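PDB 2CAY: vacuolar protein sorting protein 36 from Saccharomyces cerevisiae, which probably binds membrane lipids through its N-terminal PH-like GLUE domain and serves, as part of ESCRT-II, in sorting proteins into multivesicular bodies. Local coordinates for residues Asp35-Lys46 / Glu110-Gly121. Residues are numbered along the deposited sequence; the frame is centred on the assembly and turned at random.
With SO4 (sulfate ion), chain C.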
loop_
_atom_site.group_PDB
_atom_site.type_symbol
_atom_site.label_atom_id
_atom_site.label_comp_id
_atom_site.label_asym_id
_atom_site.label_seq_id
_atom_site.Cartn_x
_atom_site.Cartn_y
_atom_site.Cartn_z
ATOM N N ASP A 35 20.065 10.163 8.771
ATOM C CA ASP A 35 19.558 10.781 7.533
ATOM C C ASP A 35 19.142 12.211 7.872
ATOM O O ASP A 35 18.992 12.552 9.038
ATOM C CB ASP A 35 18.377 9.979 6.980
ATOM C CG ASP A 35 18.275 9.996 5.422
ATOM O OD1 ASP A 35 17.588 9.092 4.909
ATOM O OD2 ASP A 35 18.808 10.901 4.709
ATOM N N GLN A 36 18.962 13.020 6.849
ATOM C CA GLN A 36 18.768 14.470 6.943
ATOM C C GLN A 36 17.390 14.842 6.403
ATOM O O GLN A 36 16.797 14.086 5.595
ATOM C CB GLN A 36 19.825 15.201 6.096
ATOM C CG GLN A 36 21.246 15.201 6.666
ATOM C CD GLN A 36 21.971 13.908 6.403
ATOM O OE1 GLN A 36 21.686 13.204 5.417
ATOM N NE2 GLN A 36 22.919 13.575 7.282
ATOM N N SER A 37 16.908 16.013 6.833
ATOM C CA SER A 37 15.663 16.629 6.343
ATOM C C SER A 37 14.438 15.720 6.544
ATOM O O SER A 37 13.650 15.497 5.614
ATOM C CB SER A 37 15.778 16.999 4.866
ATOM O OG SER A 37 16.860 17.878 4.609
ATOM N N VAL A 38 14.282 15.222 7.759
ATOM C CA VAL A 38 13.162 14.348 8.117
ATOM C C VAL A 38 12.180 15.174 8.943
ATOM O O VAL A 38 12.602 16.064 9.726
ATOM C CB VAL A 38 13.682 13.111 8.889
ATOM C CG1 VAL A 38 12.537 12.297 9.495
ATOM C CG2 VAL A 38 14.550 12.243 7.960
ATOM N N GLY A 39 10.883 14.933 8.714
ATOM C CA GLY A 39 9.808 15.520 9.512
ATOM C C GLY A 39 9.078 14.415 10.252
ATOM O O GLY A 39 9.095 13.231 9.826
ATOM N N LEU A 40 8.425 14.783 11.355
ATOM C CA LEU A 40 7.741 13.806 12.212
ATOM C C LEU A 40 6.242 13.896 12.064
ATOM O O LEU A 40 5.711 14.994 11.825
ATOM C CB LEU A 40 8.126 14.012 13.684
ATOM C CG LEU A 40 9.606 13.943 14.068
ATOM C CD1 LEU A 40 9.763 14.090 15.623
ATOM C CD2 LEU A 40 10.293 12.629 13.558
ATOM N N TYR A 41 5.583 12.745 12.182
ATOM C CA TYR A 41 4.123 12.633 12.258
ATOM C C TYR A 41 3.742 11.904 13.527
ATOM O O TYR A 41 4.438 10.977 13.986
ATOM C CB TYR A 41 3.569 11.824 11.076
ATOM C CG TYR A 41 3.488 12.614 9.810
ATOM C CD1 TYR A 41 2.232 13.015 9.303
ATOM C CD2 TYR A 41 4.654 12.962 9.091
ATOM C CE1 TYR A 41 2.142 13.756 8.123
ATOM C CE2 TYR A 41 4.563 13.703 7.902
ATOM C CZ TYR A 41 3.305 14.088 7.435
ATOM O OH TYR A 41 3.206 14.805 6.267
ATOM N N HIS A 42 2.639 12.335 14.115
ATOM C CA HIS A 42 2.042 11.554 15.175
ATOM C C HIS A 42 0.681 11.123 14.643
ATOM O O HIS A 42 -0.190 11.969 14.408
ATOM C CB HIS A 42 1.887 12.336 16.475
ATOM C CG HIS A 42 1.467 11.459 17.619
ATOM N ND1 HIS A 42 2.251 10.411 18.078
ATOM C CD2 HIS A 42 0.319 11.416 18.338
ATOM C CE1 HIS A 42 1.609 9.777 19.044
ATOM N NE2 HIS A 42 0.434 10.364 19.218
ATOM N N GLY A 43 0.509 9.817 14.455
ATOM C CA GLY A 43 -0.587 9.284 13.649
ATOM C C GLY A 43 -0.529 9.880 12.258
ATOM O O GLY A 43 0.553 9.984 11.663
ATOM N N LYS A 44 -1.688 10.307 11.739
ATOM C CA LYS A 44 -1.750 10.907 10.409
ATOM C C LYS A 44 -1.329 12.389 10.360
ATOM O O LYS A 44 -1.210 12.931 9.283
ATOM C CB LYS A 44 -3.153 10.757 9.793
ATOM C CG LYS A 44 -3.704 9.347 9.865
ATOM C CD LYS A 44 -5.090 9.282 9.296
ATOM C CE LYS A 44 -5.598 7.857 9.294
ATOM N NZ LYS A 44 -6.946 7.803 8.701
ATOM N N SER A 45 -1.124 13.039 11.501
ATOM C CA SER A 45 -0.890 14.502 11.549
ATOM C C SER A 45 0.576 14.914 11.690
ATOM O O SER A 45 1.293 14.331 12.473
ATOM C CB SER A 45 -1.611 15.082 12.759
ATOM O OG SER A 45 -2.990 14.806 12.674
ATOM N N LYS A 46 1.010 15.955 10.976
ATOM C CA LYS A 46 2.358 16.495 11.196
ATOM C C LYS A 46 2.535 16.960 12.633
ATOM O O LYS A 46 1.606 17.559 13.215
ATOM C CB LYS A 46 2.632 17.681 10.284
ATOM C CG LYS A 46 2.739 17.308 8.850
ATOM C CD LYS A 46 3.046 18.520 8.026
ATOM C CE LYS A 46 2.987 18.173 6.579
ATOM N NZ LYS A 46 3.411 19.358 5.805
ATOM N N GLU A 110 -2.618 5.940 17.429
ATOM C CA GLU A 110 -1.334 6.350 17.967
ATOM C C GLU A 110 -0.220 5.492 17.362
ATOM O O GLU A 110 -0.024 4.333 17.757
ATOM C CB GLU A 110 -1.323 6.132 19.467
ATOM C CG GLU A 110 -2.464 6.819 20.194
ATOM C CD GLU A 110 -1.979 7.898 21.103
ATOM O OE1 GLU A 110 -2.011 7.652 22.332
ATOM O OE2 GLU A 110 -1.559 8.973 20.599
ATOM N N PHE A 111 0.490 6.088 16.421
ATOM C CA PHE A 111 1.702 5.513 15.841
ATOM C C PHE A 111 2.544 6.706 15.386
ATOM O O PHE A 111 2.100 7.853 15.435
ATOM C CB PHE A 111 1.386 4.552 14.654
ATOM C CG PHE A 111 0.556 5.186 13.558
ATOM C CD1 PHE A 111 1.161 5.799 12.451
ATOM C CD2 PHE A 111 -0.833 5.129 13.604
ATOM C CE1 PHE A 111 0.390 6.380 11.440
ATOM C CE2 PHE A 111 -1.598 5.715 12.603
ATOM C CZ PHE A 111 -0.990 6.321 11.510
ATOM N N VAL A 112 3.764 6.440 14.946
ATOM C CA VAL A 112 4.629 7.522 14.491
ATOM C C VAL A 112 5.002 7.339 13.035
ATOM O O VAL A 112 5.059 6.221 12.548
ATOM C CB VAL A 112 5.959 7.610 15.356
ATOM C CG1 VAL A 112 7.007 8.568 14.672
ATOM C CG2 VAL A 112 5.633 8.071 16.789
ATOM N N GLN A 113 5.262 8.433 12.338
ATOM C CA GLN A 113 5.917 8.325 11.012
ATOM C C GLN A 113 7.127 9.226 10.949
ATOM O O GLN A 113 7.115 10.343 11.480
ATOM C CB GLN A 113 4.996 8.714 9.865
ATOM C CG GLN A 113 3.516 8.296 10.024
ATOM C CD GLN A 113 2.698 8.748 8.829
ATOM O OE1 GLN A 113 3.101 8.513 7.680
ATOM N NE2 GLN A 113 1.562 9.430 9.086
ATOM N N LEU A 114 8.134 8.762 10.218
ATOM C CA LEU A 114 9.267 9.578 9.821
ATOM C C LEU A 114 9.071 9.898 8.335
ATOM O O LEU A 114 8.853 8.973 7.522
ATOM C CB LEU A 114 10.559 8.769 10.000
ATOM C CG LEU A 114 10.727 8.124 11.378
ATOM C CD1 LEU A 114 12.108 7.384 11.419
ATOM C CD2 LEU A 114 10.637 9.149 12.501
ATOM N N SER A 115 9.150 11.166 7.965
ATOM C CA SER A 115 8.921 11.511 6.580
ATOM C C SER A 115 10.209 12.023 5.940
ATOM O O SER A 115 10.821 12.988 6.436
ATOM C CB SER A 115 7.752 12.511 6.461
ATOM O OG SER A 115 7.486 12.787 5.088
ATOM N N PHE A 116 10.630 11.384 4.845
ATOM C CA PHE A 116 11.961 11.671 4.263
ATOM C C PHE A 116 11.944 12.660 3.097
ATOM O O PHE A 116 11.636 12.275 1.973
ATOM C CB PHE A 116 12.688 10.386 3.840
ATOM C CG PHE A 116 12.897 9.400 4.963
ATOM C CD1 PHE A 116 14.089 9.417 5.705
ATOM C CD2 PHE A 116 11.918 8.481 5.284
ATOM C CE1 PHE A 116 14.301 8.519 6.762
ATOM C CE2 PHE A 116 12.125 7.547 6.335
ATOM C CZ PHE A 116 13.319 7.589 7.074
ATOM N N ARG A 117 12.345 13.908 3.334
ATOM C CA ARG A 117 12.175 14.953 2.299
ATOM C C ARG A 117 13.348 15.091 1.324
ATOM O O ARG A 117 13.206 15.716 0.271
ATOM C CB ARG A 117 11.857 16.324 2.913
ATOM C CG ARG A 117 10.387 16.533 3.270
ATOM C CD ARG A 117 9.940 15.582 4.373
ATOM N NE ARG A 117 8.551 15.820 4.784
ATOM C CZ ARG A 117 8.162 16.581 5.814
ATOM N NH1 ARG A 117 9.044 17.260 6.525
ATOM N NH2 ARG A 117 6.870 16.680 6.111
ATOM N N LYS A 118 14.488 14.533 1.659
ATOM C CA LYS A 118 15.672 14.695 0.812
ATOM C C LYS A 118 16.369 13.378 0.498
ATOM O O LYS A 118 17.485 13.377 -0.021
ATOM C CB LYS A 118 16.690 15.665 1.459
ATOM C CG LYS A 118 16.287 17.156 1.431
ATOM C CD LYS A 118 15.871 17.694 0.069
ATOM C CE LYS A 118 15.532 19.207 0.178
ATOM N NZ LYS A 118 14.562 19.672 -0.889
ATOM N N SER A 119 15.723 12.266 0.814
ATOM C CA SER A 119 16.243 10.915 0.497
ATOM C C SER A 119 15.047 9.996 0.326
ATOM O O SER A 119 13.942 10.387 0.639
ATOM C CB SER A 119 17.158 10.384 1.599
ATOM O OG SER A 119 16.403 9.943 2.721
ATOM N N ASP A 120 15.251 8.782 -0.191
ATOM C CA ASP A 120 14.128 7.841 -0.279
ATOM C C ASP A 120 13.910 7.131 1.049
ATOM O O ASP A 120 12.992 6.333 1.182
ATOM C CB ASP A 120 14.357 6.817 -1.409
ATOM C CG ASP A 120 15.694 6.091 -1.289
ATOM O OD1 ASP A 120 16.219 5.913 -0.163
ATOM O OD2 ASP A 120 16.230 5.706 -2.359
ATOM N N GLY A 121 14.772 7.410 2.030
ATOM C CA GLY A 121 14.644 6.791 3.359
ATOM C C GLY A 121 14.899 5.283 3.421
ATOM O O GLY A 121 14.680 4.659 4.439
HETATM S S SO4 C . 5.229 14.706 3.290
HETATM O O1 SO4 C . 5.402 14.616 4.728
HETATM O O2 SO4 C . 6.402 15.318 2.665
HETATM O O3 SO4 C . 4.065 15.578 3.054
HETATM O O4 SO4 C . 5.070 13.419 2.665
HETATM O O HOH W 1 15.329 12.647 3.825
HETATM O O HOH W 2 11.876 17.964 6.136
HETATM O O HOH W 3 -0.036 10.868 7.037
#
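In the PH-domain beta-sandwich of Vps36, strand 112-116, the last before the C-terminal helix 122-137, pairs antiparallel with strand 38-42. Gly39 with Ser115 and Tyr41 with Gln113 are the hydrogen-bonded pairs, Gly39 O receiving Ser115 N at 2.8 Å. Val38, Leu40, Leu114 and Phe116 lie on the sheet face turned to the core. There Val38 CG2 touches Phe116 CD1 and the two leucines meet CD2 to CD2, with Phe124 of the helix against Leu114 and Phe116. The other face, with Tyr41 and Ser115, carries a sulfate, probably from the crystallisation liquor. Its O1 takes bonds from Tyr41 OH (2.7 Å), Ser115 OG and Arg117 NH2; Ser95 and Arg97 complete the site, which is consistent with a place for a lipid phosphate. Arg117 NH1 lies 3.5 Å from Gly39 CA, where a side chain would collide with it. At the type II' turn from His42 to Ser45, which leads into strand 45-46, Gln113 NE2 reaches Gly43 O almost straight (172°), and Gly43 CA sits over the centre of the Phe111 ring. His42 NE2 donates to Glu110 OE2 on its anti side, with ring and carboxylate nearly perpendicular (84°), while Glu110 OE1 bonds to Tyr11. At the other end Asp35 OD1 takes Ser119 OG on its syn side, while its OD2 receives Gln36 N. An alanine in place of Asp35 is likely to leave the Ser119 hydroxyl without this acceptor. With OG between backbone N and carbonyl carbon (chi1 76°), Ser119 also closes an ST turn, accepting Gly121 N at 3.1 Å.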